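PDB 6Y3P: KLLA0B12012p from Kluyveromyces lactis, which is the C-terminal ATP-grasp domain of Pby1, a direct partner of the mRNA decapping enzyme Dcp2, and probably binds ATP. Local coordinates for residues A[108-114]-A[193-199]; A[216-222]-A[327-333]; A[227-233]-A[390-396]. All coordinates share one frame; numbering follows the deposited sequence.

From the N terminus, contact 1 closes first: residues 108-114 and 193-199, 79 residues apart at their nearest ends, pair at one border of a five-stranded antiparallel sheet. The next strand, 215-224, opens contact 2, and strand 228-239 after it opens contact 3. Residues 327-333 return to close contact 2, and residues 390-396 close contact 3 near the C terminus, so these two cross. Both belong to one six-stranded sheet and touch, Thr222 N lying 2.7 Å from Phe230 O. Contact 1 stands apart, its centre about 24 Å from that of contact 2 and 33 Å from that of contact 3.

Contact 1: residues A[108-114]-A[193-199]; sequences ESFNIDV and RHFIVQE
Ile112 and Phe195 form the tight side of this antiparallel pairing, the methyl CG2 of Ile112 resting 3.6 Å from CB of Phe195. With Ile112 CG1 anti to the backbone N (chi1 -164°), CG2 is left between the backbone N and the carbonyl carbon, where it also reaches Val197 CG2 at 4.0 Å. Helix 128-136 packs on Phe110 and Ile112, and Phe167 meets the Phe195 ring edge-to-face. Strand 109-113 is an outermost strand of the five-stranded sheet in this ATP-grasp domain of the tubulin-tyrosine ligase family; backbone bonds such as Ile112 N to Phe195 O (2.8 Å) fix its register on strand 194-200. On the reverse face Ser109 and Gln198 are still buried, near Lys83, and Asn111 and Ile196 are intermediate, running alongside each other with ND2 of Asn111 3.7 Å from CG1 of Ile196. The open side is the Asp113-His194 end, where OD1 of Asp113 sits over one face of the exposed His194 imidazole, with carboxylate and ring planes 74° apart. Arg193, poorly ordered, bends back to give Val114 O a weak bond from NH1. At the opposite end Glu108 and Glu199 bring like charges near each other, each answered by a lysine, Lys139 and Lys342 respectively.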
loop_
_atom_site.group_PDB
_atom_site.type_symbol
_atom_site.label_atom_id
_atom_site.label_comp_id
_atom_site.label_asym_id
_atom_site.label_seq_id
_atom_site.Cartn_x
_atom_site.Cartn_y
_atom_site.Cartn_z
ATOM N N GLU A 108 -2.262 -12.950 -2.583
ATOM C CA GLU A 108 -3.679 -13.027 -2.892
ATOM C C GLU A 108 -4.478 -13.170 -1.608
ATOM O O GLU A 108 -3.977 -13.717 -0.624
ATOM C CB GLU A 108 -3.971 -14.256 -3.752
ATOM C CG GLU A 108 -3.315 -14.250 -5.111
ATOM C CD GLU A 108 -3.488 -15.581 -5.806
ATOM O OE1 GLU A 108 -2.887 -16.574 -5.337
ATOM O OE2 GLU A 108 -4.261 -15.640 -6.789
ATOM N N SER A 109 -5.710 -12.676 -1.625
ATOM C CA SER A 109 -6.671 -12.812 -0.538
ATOM C C SER A 109 -8.020 -13.111 -1.167
ATOM O O SER A 109 -8.269 -12.763 -2.331
ATOM C CB SER A 109 -6.737 -11.554 0.319
ATOM O OG SER A 109 -7.068 -10.425 -0.473
ATOM N N PHE A 110 -8.857 -13.833 -0.429
ATOM C CA PHE A 110 -10.189 -14.217 -0.871
ATOM C C PHE A 110 -11.115 -14.099 0.303
ATOM O O PHE A 110 -10.664 -14.124 1.440
ATOM C CB PHE A 110 -10.209 -15.658 -1.398
ATOM C CG PHE A 110 -9.210 -15.949 -2.488
ATOM C CD1 PHE A 110 -7.942 -16.429 -2.181
ATOM C CD2 PHE A 110 -9.539 -15.755 -3.825
ATOM C CE1 PHE A 110 -7.014 -16.697 -3.193
ATOM C CE2 PHE A 110 -8.611 -16.032 -4.836
ATOM C CZ PHE A 110 -7.357 -16.504 -4.514
ATOM N N ASN A 111 -12.410 -13.936 0.021
ATOM C CA ASN A 111 -13.451 -13.845 1.034
ATOM C C ASN A 111 -14.316 -15.088 0.957
ATOM O O ASN A 111 -14.763 -15.479 -0.123
ATOM C CB ASN A 111 -14.257 -12.559 0.876
ATOM C CG ASN A 111 -13.709 -11.447 1.731
ATOM O OD1 ASN A 111 -12.757 -10.752 1.361
ATOM N ND2 ASN A 111 -14.254 -11.310 2.929
ATOM N N ILE A 112 -14.456 -15.767 2.089
ATOM C CA ILE A 112 -15.248 -16.988 2.169
ATOM C C ILE A 112 -16.324 -16.856 3.254
ATOM O O ILE A 112 -16.124 -16.160 4.251
ATOM C CB ILE A 112 -14.351 -18.258 2.301
ATOM C CG1 ILE A 112 -15.136 -19.540 1.996
ATOM C CG2 ILE A 112 -13.601 -18.356 3.638
ATOM C CD1 ILE A 112 -14.552 -20.349 0.924
ATOM N N ASP A 113 -17.480 -17.468 3.013
ATOM C CA ASP A 113 -18.599 -17.508 3.949
ATOM C C ASP A 113 -18.898 -18.969 4.206
ATOM O O ASP A 113 -19.296 -19.694 3.289
ATOM C CB ASP A 113 -19.839 -16.776 3.393
ATOM C CG ASP A 113 -19.699 -15.271 3.182
ATOM O OD1 ASP A 113 -18.906 -14.630 3.922
ATOM O OD2 ASP A 113 -20.415 -14.726 2.310
ATOM N N VAL A 114 -18.606 -19.425 5.422
ATOM C CA VAL A 114 -18.831 -20.813 5.813
ATOM C C VAL A 114 -19.780 -20.804 7.000
ATOM O O VAL A 114 -19.487 -20.181 8.019
ATOM C CB VAL A 114 -17.524 -21.613 6.118
ATOM C CG1 VAL A 114 -17.825 -23.092 6.383
ATOM C CG2 VAL A 114 -16.496 -21.473 4.993
ATOM N N ARG A 193 -19.328 -16.124 10.614
ATOM C CA ARG A 193 -19.309 -16.894 9.364
ATOM C C ARG A 193 -18.419 -16.342 8.232
ATOM O O ARG A 193 -18.098 -17.095 7.304
ATOM C CB ARG A 193 -20.755 -17.095 8.847
ATOM C CG ARG A 193 -21.796 -17.561 9.901
ATOM C CD ARG A 193 -21.616 -18.991 10.421
ATOM N NE ARG A 193 -20.719 -19.070 11.581
ATOM C CZ ARG A 193 -19.690 -19.910 11.696
ATOM N NH1 ARG A 193 -19.406 -20.761 10.719
ATOM N NH2 ARG A 193 -18.935 -19.899 12.785
ATOM N N HIS A 194 -18.049 -15.054 8.276
ATOM C CA HIS A 194 -17.200 -14.473 7.231
ATOM C C HIS A 194 -15.727 -14.717 7.563
ATOM O O HIS A 194 -15.333 -14.610 8.729
ATOM C CB HIS A 194 -17.474 -12.966 7.050
ATOM C CG HIS A 194 -18.841 -12.637 6.522
ATOM N ND1 HIS A 194 -19.019 -12.152 5.233
ATOM C CD2 HIS A 194 -20.045 -12.697 7.136
ATOM C CE1 HIS A 194 -20.323 -11.948 5.102
ATOM N NE2 HIS A 194 -20.982 -12.263 6.219
ATOM N N PHE A 195 -14.926 -15.074 6.550
ATOM C CA PHE A 195 -13.489 -15.331 6.717
ATOM C C PHE A 195 -12.705 -14.828 5.530
ATOM O O PHE A 195 -13.218 -14.803 4.408
ATOM C CB PHE A 195 -13.188 -16.839 6.853
ATOM C CG PHE A 195 -13.850 -17.583 7.977
ATOM C CD1 PHE A 195 -15.083 -18.193 7.796
ATOM C CD2 PHE A 195 -13.216 -17.729 9.202
ATOM C CE1 PHE A 195 -15.697 -18.893 8.842
ATOM C CE2 PHE A 195 -13.823 -18.443 10.242
ATOM C CZ PHE A 195 -15.053 -19.030 10.051
ATOM N N ILE A 196 -11.442 -14.465 5.770
ATOM C CA ILE A 196 -10.523 -14.108 4.702
ATOM C C ILE A 196 -9.472 -15.211 4.665
ATOM O O ILE A 196 -9.007 -15.673 5.709
ATOM C CB ILE A 196 -9.918 -12.668 4.803
ATOM C CG1 ILE A 196 -11.030 -11.585 4.699
ATOM C CG2 ILE A 196 -8.838 -12.441 3.707
ATOM C CD1 ILE A 196 -10.642 -10.170 5.173
ATOM N N VAL A 197 -9.170 -15.680 3.467
ATOM C CA VAL A 197 -8.134 -16.660 3.214
ATOM C C VAL A 197 -7.046 -15.849 2.521
ATOM O O VAL A 197 -7.226 -15.351 1.404
ATOM C CB VAL A 197 -8.630 -17.868 2.399
ATOM C CG1 VAL A 197 -7.464 -18.760 1.975
ATOM C CG2 VAL A 197 -9.671 -18.668 3.192
ATOM N N GLN A 198 -5.960 -15.628 3.241
ATOM C CA GLN A 198 -4.866 -14.795 2.765
ATOM C C GLN A 198 -3.602 -15.633 2.581
ATOM O O GLN A 198 -3.239 -16.395 3.473
ATOM C CB GLN A 198 -4.652 -13.652 3.793
ATOM C CG GLN A 198 -3.456 -12.714 3.564
ATOM C CD GLN A 198 -3.801 -11.412 2.886
ATOM O OE1 GLN A 198 -3.128 -10.994 1.938
ATOM N NE2 GLN A 198 -4.814 -10.705 3.387
ATOM N N GLU A 199 -2.911 -15.460 1.442
ATOM C CA GLU A 199 -1.635 -16.117 1.195
ATOM C C GLU A 199 -0.694 -15.743 2.330
ATOM O O GLU A 199 -0.636 -14.583 2.752
ATOM C CB GLU A 199 -1.044 -15.696 -0.139
ATOM C CG GLU A 199 0.199 -16.488 -0.480
ATOM C CD GLU A 199 0.847 -16.154 -1.803
ATOM O OE1 GLU A 199 1.998 -16.604 -2.013
ATOM O OE2 GLU A 199 0.198 -15.481 -2.639
#

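Contact 2: residues A[216-222]-A[327-333]; sequences HIRCYVT and ETFGFDF
Arg218 and Asp332 meet with guanidinium and carboxylate nearly perpendicular, their planes 82° apart. NH2 makes a salt bridge to OD1 at 2.8 Å, while OD2 lies over one face of the guanidinium. Arg218 CG is anti to the backbone N (chi1 174°), but bends at the next two torsions carry the chain across Gly330, whose CA is 3.4 Å from NE; the absence of a side chain there leaves room for the arginine. His216, in one of its two conformers, turns its ring edge to the same OD1, a weak and doubtful bond. On the reverse face of the antiparallel pair, Val221 lays CG2 over the Phe331 ring, 3.9 Å from its centroid, a CH-pi contact. Cys219 CB meets the edge of Phe333, 4.2 Å from CE2. Helix 290-313 packs against this apolar face through Ile300, Val304 and Phe308. Six backbone hydrogen bonds hold the register. Strand 215-224 also pairs with 228-239, and 326-335 with 341-347, placing the pair inside the six-stranded sheet. The gathering of Arg218, Asp332 and Asn347, which gives OD2 a weak bond, is consistent with the metal-nucleotide site of ATP-grasp enzymes, although no metal lies among the atoms described.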
loop_
_atom_site.group_PDB
_atom_site.type_symbol
_atom_site.label_atom_id
_atom_site.label_comp_id
_atom_site.label_asym_id
_atom_site.label_seq_id
_atom_site.Cartn_x
_atom_site.Cartn_y
_atom_site.Cartn_z
ATOM N N HIS A 216 8.020 -5.489 7.490
ATOM C CA HIS A 216 7.420 -5.187 6.213
ATOM C C HIS A 216 7.997 -3.853 5.761
ATOM O O HIS A 216 8.607 -3.118 6.565
ATOM C CB HIS A 216 5.882 -5.292 6.179
ATOM C CG HIS A 216 5.142 -4.346 7.070
ATOM N ND1 HIS A 216 4.478 -3.245 6.557
ATOM C CD2 HIS A 216 4.924 -4.407 8.404
ATOM C CE1 HIS A 216 3.880 -2.674 7.591
ATOM N NE2 HIS A 216 4.145 -3.319 8.729
ATOM N N ILE A 217 7.921 -3.595 4.450
ATOM C CA ILE A 217 8.425 -2.386 3.834
ATOM C C ILE A 217 7.234 -1.461 3.560
ATOM O O ILE A 217 6.222 -1.866 2.983
ATOM C CB ILE A 217 9.275 -2.615 2.550
ATOM C CG1 ILE A 217 10.518 -3.479 2.853
ATOM C CG2 ILE A 217 9.680 -1.263 1.927
ATOM C CD1 ILE A 217 11.359 -3.883 1.652
ATOM N N ARG A 218 7.367 -0.217 3.985
ATOM C CA ARG A 218 6.421 0.836 3.667
ATOM C C ARG A 218 7.140 1.675 2.593
ATOM O O ARG A 218 8.172 2.300 2.861
ATOM C CB ARG A 218 6.072 1.684 4.911
ATOM C CG ARG A 218 5.173 2.914 4.626
ATOM C CD ARG A 218 3.928 2.523 3.855
ATOM N NE ARG A 218 2.689 3.040 4.436
ATOM C CZ ARG A 218 2.055 2.514 5.481
ATOM N NH1 ARG A 218 0.916 3.045 5.907
ATOM N NH2 ARG A 218 2.571 1.473 6.125
ATOM N N CYS A 219 6.606 1.643 1.376
ATOM C CA CYS A 219 7.126 2.384 0.239
ATOM C C CYS A 219 6.118 3.518 -0.131
ATOM O O CYS A 219 4.941 3.231 -0.380
ATOM C CB CYS A 219 7.356 1.412 -0.920
ATOM S SG CYS A 219 7.924 2.187 -2.455
ATOM N N TYR A 220 6.556 4.805 -0.099
ATOM C CA TYR A 220 5.670 5.907 -0.519
ATOM C C TYR A 220 5.713 6.050 -2.027
ATOM O O TYR A 220 6.786 6.157 -2.612
ATOM C CB TYR A 220 6.002 7.230 0.165
ATOM C CG TYR A 220 5.870 7.119 1.664
ATOM C CD1 TYR A 220 4.622 6.954 2.262
ATOM C CD2 TYR A 220 6.996 7.125 2.485
ATOM C CE1 TYR A 220 4.493 6.818 3.644
ATOM C CE2 TYR A 220 6.881 7.000 3.872
ATOM C CZ TYR A 220 5.623 6.863 4.447
ATOM O OH TYR A 220 5.478 6.740 5.801
ATOM N N VAL A 221 4.545 5.987 -2.651
ATOM C CA VAL A 221 4.373 6.038 -4.088
ATOM C C VAL A 221 3.513 7.246 -4.407
ATOM O O VAL A 221 2.417 7.356 -3.872
ATOM C CB VAL A 221 3.744 4.723 -4.600
ATOM C CG1 VAL A 221 3.499 4.778 -6.111
ATOM C CG2 VAL A 221 4.606 3.521 -4.237
ATOM N N THR A 222 4.010 8.161 -5.257
ATOM C CA THR A 222 3.255 9.353 -5.634
ATOM C C THR A 222 2.797 9.248 -7.062
ATOM O O THR A 222 3.601 9.054 -7.962
ATOM C CB THR A 222 4.038 10.668 -5.352
ATOM O OG1 THR A 222 4.527 10.661 -4.018
ATOM C CG2 THR A 222 3.196 11.923 -5.565
ATOM N N GLU A 327 -1.381 12.129 -5.648
ATOM C CA GLU A 327 -1.643 11.404 -4.419
ATOM C C GLU A 327 -0.445 10.586 -4.024
ATOM O O GLU A 327 0.123 9.909 -4.871
ATOM C CB GLU A 327 -2.913 10.519 -4.504
ATOM C CG GLU A 327 -3.341 10.009 -3.131
ATOM C CD GLU A 327 -4.698 9.352 -2.980
ATOM O OE1 GLU A 327 -5.519 9.465 -3.916
ATOM O OE2 GLU A 327 -4.939 8.723 -1.922
ATOM N N THR A 328 -0.089 10.602 -2.727
ATOM C CA THR A 328 0.981 9.727 -2.288
ATOM C C THR A 328 0.327 8.629 -1.443
ATOM O O THR A 328 -0.461 8.893 -0.533
ATOM C CB THR A 328 2.231 10.419 -1.725
ATOM O OG1 THR A 328 2.590 9.873 -0.462
ATOM C CG2 THR A 328 2.144 11.910 -1.691
ATOM N N PHE A 329 0.597 7.393 -1.832
ATOM C CA PHE A 329 0.057 6.207 -1.199
ATOM C C PHE A 329 1.183 5.494 -0.451
ATOM O O PHE A 329 2.354 5.629 -0.815
ATOM C CB PHE A 329 -0.491 5.236 -2.264
ATOM C CG PHE A 329 -1.529 5.787 -3.212
ATOM C CD1 PHE A 329 -1.152 6.380 -4.413
ATOM C CD2 PHE A 329 -2.887 5.634 -2.946
ATOM C CE1 PHE A 329 -2.118 6.847 -5.318
ATOM C CE2 PHE A 329 -3.855 6.095 -3.854
ATOM C CZ PHE A 329 -3.462 6.706 -5.027
ATOM N N GLY A 330 0.785 4.706 0.550
ATOM C CA GLY A 330 1.661 3.850 1.330
ATOM C C GLY A 330 1.558 2.412 0.860
ATOM O O GLY A 330 0.549 1.748 1.115
ATOM N N PHE A 331 2.582 1.928 0.121
ATOM C CA PHE A 331 2.604 0.556 -0.370
ATOM C C PHE A 331 3.298 -0.339 0.634
ATOM O O PHE A 331 4.438 -0.080 1.006
ATOM C CB PHE A 331 3.268 0.448 -1.744
ATOM C CG PHE A 331 2.384 0.714 -2.933
ATOM C CD1 PHE A 331 1.731 1.934 -3.077
ATOM C CD2 PHE A 331 2.329 -0.186 -3.988
ATOM C CE1 PHE A 331 0.988 2.209 -4.217
ATOM C CE2 PHE A 331 1.579 0.090 -5.128
ATOM C CZ PHE A 331 0.914 1.286 -5.236
ATOM N N ASP A 332 2.598 -1.372 1.084
ATOM C CA ASP A 332 3.144 -2.321 2.040
ATOM C C ASP A 332 3.486 -3.643 1.391
ATOM O O ASP A 332 2.625 -4.349 0.826
ATOM C CB ASP A 332 2.245 -2.482 3.275
ATOM C CG ASP A 332 2.219 -1.197 4.094
ATOM O OD1 ASP A 332 3.143 -0.997 4.927
ATOM O OD2 ASP A 332 1.336 -0.353 3.840
ATOM N N PHE A 333 4.785 -3.935 1.442
ATOM C CA PHE A 333 5.416 -5.135 0.924
ATOM C C PHE A 333 6.016 -5.997 2.041
ATOM O O PHE A 333 6.617 -5.481 2.973
ATOM C CB PHE A 333 6.574 -4.753 -0.017
ATOM C CG PHE A 333 6.188 -4.103 -1.313
ATOM C CD1 PHE A 333 5.893 -4.868 -2.430
ATOM C CD2 PHE A 333 6.200 -2.720 -1.444
ATOM C CE1 PHE A 333 5.561 -4.251 -3.649
ATOM C CE2 PHE A 333 5.837 -2.112 -2.652
ATOM C CZ PHE A 333 5.516 -2.883 -3.738
#

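Contact 3: residues A[227-233]-A[390-396]; sequences LQVFVYD and KFVEVLK
Phe230 and Phe391 carry the apolar centre of this antiparallel pair. Their ring planes are only 6° apart but slid so far that they barely overlap, with centroids 5.0 Å apart. It is the CB of Phe230 that sits over the face of Phe391, 3.7 Å from the centroid, in a CH-pi contact. Phe391 has CG anti to the backbone N (chi1 -156°), which brings its ring across the strand to Phe230. The CD1-CE1 side of the Phe230 ring lies obliquely against Glu393, CE1 being 3.7 Å from its CB. An alanine in place of Phe230 would keep the CB over Phe391 but would probably open a gap beside that ring and leave the Glu393 methylenes without their aromatic neighbour.

Opposite the phenylalanines, Val229 and Val231 are met by Val394, the bulged residue, whose CG2 lies 3.7 Å from Val231 CG2 and 3.9 Å from Val229 CG1. This follows from a beta bulge: Val229 accepts from Val394 N yet donates to Leu395 O, and the register shifts by one residue. Toward the polar edge, Gln228 NE2 gives a fairly straight bond (162°) to Glu393 OE2 at 2.8 Å; OE2 lies in the amide plane of Gln228, but the donor NE2 comes from above the carboxylate plane. Lys396 NZ adds a weak, long salt bridge to the same oxygen, and its CG runs alongside that of Gln228. At the far end Asp233 N bonds to Lys390 O, while the Asp233 carboxylate turns to His301.

Strand 391-396 thus extends the six-stranded sheet beside strand 228-239, which along residues 230-232 is bonded on its other side to strand 215-224. Helix 290-313 packs on the valine face through Val304, and helix 357-375 on Phe391 and Tyr232.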
loop_
_atom_site.group_PDB
_atom_site.type_symbol
_atom_site.label_atom_id
_atom_site.label_comp_id
_atom_site.label_asym_id
_atom_site.label_seq_id
_atom_site.Cartn_x
_atom_site.Cartn_y
_atom_site.Cartn_z
ATOM N N LEU A 227 -0.755 10.299 -16.646
ATOM C CA LEU A 227 -0.435 9.748 -15.339
ATOM C C LEU A 227 1.055 9.550 -15.267
ATOM O O LEU A 227 1.649 8.976 -16.183
ATOM C CB LEU A 227 -1.135 8.385 -15.115
ATOM C CG LEU A 227 -0.758 7.591 -13.830
ATOM C CD1 LEU A 227 -1.510 8.116 -12.599
ATOM C CD2 LEU A 227 -1.052 6.118 -14.003
ATOM N N GLN A 228 1.648 9.961 -14.146
ATOM C CA GLN A 228 3.042 9.700 -13.829
ATOM C C GLN A 228 3.074 9.027 -12.487
ATOM O O GLN A 228 2.339 9.426 -11.577
ATOM C CB GLN A 228 3.854 10.973 -13.795
ATOM C CG GLN A 228 4.331 11.404 -15.175
ATOM C CD GLN A 228 4.945 12.763 -15.080
ATOM O OE1 GLN A 228 4.259 13.744 -14.776
ATOM N NE2 GLN A 228 6.264 12.835 -15.227
ATOM N N VAL A 229 3.877 7.965 -12.371
ATOM C CA VAL A 229 4.008 7.203 -11.132
ATOM C C VAL A 229 5.435 7.316 -10.642
ATOM O O VAL A 229 6.370 7.041 -11.390
ATOM C CB VAL A 229 3.522 5.737 -11.212
ATOM C CG1 VAL A 229 3.507 5.110 -9.812
ATOM C CG2 VAL A 229 2.140 5.629 -11.866
ATOM N N PHE A 230 5.592 7.777 -9.397
ATOM C CA PHE A 230 6.881 8.023 -8.797
ATOM C C PHE A 230 7.034 7.225 -7.531
ATOM O O PHE A 230 6.202 7.314 -6.623
ATOM C CB PHE A 230 7.044 9.509 -8.485
ATOM C CG PHE A 230 7.009 10.418 -9.685
ATOM C CD1 PHE A 230 8.167 10.694 -10.400
ATOM C CD2 PHE A 230 5.822 11.017 -10.088
ATOM C CE1 PHE A 230 8.138 11.544 -11.499
ATOM C CE2 PHE A 230 5.799 11.874 -11.180
ATOM C CZ PHE A 230 6.955 12.125 -11.884
ATOM N N VAL A 231 8.090 6.426 -7.477
ATOM C CA VAL A 231 8.408 5.643 -6.292
ATOM C C VAL A 231 9.521 6.380 -5.546
ATOM O O VAL A 231 10.506 6.810 -6.140
ATOM C CB VAL A 231 8.776 4.187 -6.651
ATOM C CG1 VAL A 231 9.322 3.433 -5.449
ATOM C CG2 VAL A 231 7.584 3.445 -7.250
ATOM N N TYR A 232 9.320 6.574 -4.252
ATOM C CA TYR A 232 10.283 7.187 -3.349
ATOM C C TYR A 232 11.220 6.063 -2.836
ATOM O O TYR A 232 10.767 5.137 -2.154
ATOM C CB TYR A 232 9.550 7.905 -2.196
ATOM C CG TYR A 232 10.480 8.711 -1.323
ATOM C CD1 TYR A 232 11.442 9.557 -1.883
ATOM C CD2 TYR A 232 10.395 8.647 0.059
ATOM C CE1 TYR A 232 12.318 10.290 -1.082
ATOM C CE2 TYR A 232 11.258 9.385 0.871
ATOM C CZ TYR A 232 12.215 10.206 0.294
ATOM O OH TYR A 232 13.043 10.946 1.093
ATOM N N ASP A 233 12.505 6.127 -3.225
ATOM C CA ASP A 233 13.517 5.107 -2.918
ATOM C C ASP A 233 14.023 5.077 -1.475
ATOM O O ASP A 233 14.762 4.163 -1.142
ATOM C CB ASP A 233 14.713 5.183 -3.889
ATOM C CG ASP A 233 14.489 4.372 -5.155
ATOM O OD1 ASP A 233 13.440 3.685 -5.246
ATOM O OD2 ASP A 233 15.358 4.423 -6.053
ATOM N N LYS A 390 16.105 10.313 -5.758
ATOM C CA LYS A 390 15.505 9.188 -5.048
ATOM C C LYS A 390 13.987 9.121 -5.311
ATOM O O LYS A 390 13.315 8.233 -4.792
ATOM C CB LYS A 390 15.866 9.207 -3.556
ATOM C CG LYS A 390 17.380 9.232 -3.345
ATOM C CD LYS A 390 17.867 8.163 -2.411
ATOM C CE LYS A 390 19.352 8.292 -2.197
ATOM N NZ LYS A 390 20.116 7.629 -3.286
ATOM N N PHE A 391 13.468 10.037 -6.160
ATOM C CA PHE A 391 12.064 10.117 -6.600
ATOM C C PHE A 391 12.074 9.652 -8.052
ATOM O O PHE A 391 12.316 10.436 -8.962
ATOM C CB PHE A 391 11.551 11.550 -6.481
ATOM C CG PHE A 391 10.056 11.705 -6.342
ATOM C CD1 PHE A 391 9.387 11.213 -5.220
ATOM C CD2 PHE A 391 9.330 12.452 -7.268
ATOM C CE1 PHE A 391 8.018 11.420 -5.057
ATOM C CE2 PHE A 391 7.960 12.675 -7.091
ATOM C CZ PHE A 391 7.314 12.149 -5.995
ATOM N N VAL A 392 11.864 8.360 -8.252
ATOM C CA VAL A 392 12.005 7.723 -9.556
ATOM C C VAL A 392 10.683 7.509 -10.301
ATOM O O VAL A 392 9.767 6.873 -9.777
ATOM C CB VAL A 392 12.788 6.395 -9.350
ATOM C CG1 VAL A 392 13.080 5.689 -10.676
ATOM C CG2 VAL A 392 14.076 6.635 -8.555
ATOM N N GLU A 393 10.620 7.988 -11.549
ATOM C CA GLU A 393 9.465 7.792 -12.412
ATOM C C GLU A 393 9.495 6.367 -12.955
ATOM O O GLU A 393 10.391 6.038 -13.737
ATOM C CB GLU A 393 9.448 8.795 -13.545
ATOM C CG GLU A 393 8.074 8.896 -14.171
ATOM C CD GLU A 393 8.122 9.548 -15.530
ATOM O OE1 GLU A 393 8.267 8.814 -16.533
ATOM O OE2 GLU A 393 8.114 10.795 -15.584
ATOM N N VAL A 394 8.515 5.528 -12.531
ATOM C CA VAL A 394 8.448 4.103 -12.871
ATOM C C VAL A 394 7.399 3.798 -13.942
ATOM O O VAL A 394 7.411 2.715 -14.533
ATOM C CB VAL A 394 8.270 3.215 -11.605
ATOM C CG1 VAL A 394 9.412 3.425 -10.629
ATOM C CG2 VAL A 394 6.921 3.466 -10.917
ATOM N N LEU A 395 6.487 4.737 -14.180
ATOM C CA LEU A 395 5.456 4.615 -15.213
ATOM C C LEU A 395 5.018 5.974 -15.636
ATOM O O LEU A 395 4.878 6.863 -14.792
ATOM C CB LEU A 395 4.231 3.811 -14.730
ATOM C CG LEU A 395 3.161 3.488 -15.792
ATOM C CD1 LEU A 395 3.655 2.420 -16.799
ATOM C CD2 LEU A 395 1.840 3.082 -15.152
ATOM N N LYS A 396 4.782 6.130 -16.941
ATOM C CA LYS A 396 4.232 7.338 -17.530
ATOM C C LYS A 396 3.236 6.934 -18.591
ATOM O O LYS A 396 3.596 6.214 -19.529
ATOM C CB LYS A 396 5.328 8.231 -18.120
ATOM C CG LYS A 396 4.865 9.654 -18.442
ATOM C CD LYS A 396 5.487 10.208 -19.748
ATOM C CE LYS A 396 6.952 10.584 -19.677
ATOM N NZ LYS A 396 7.206 11.756 -18.793
#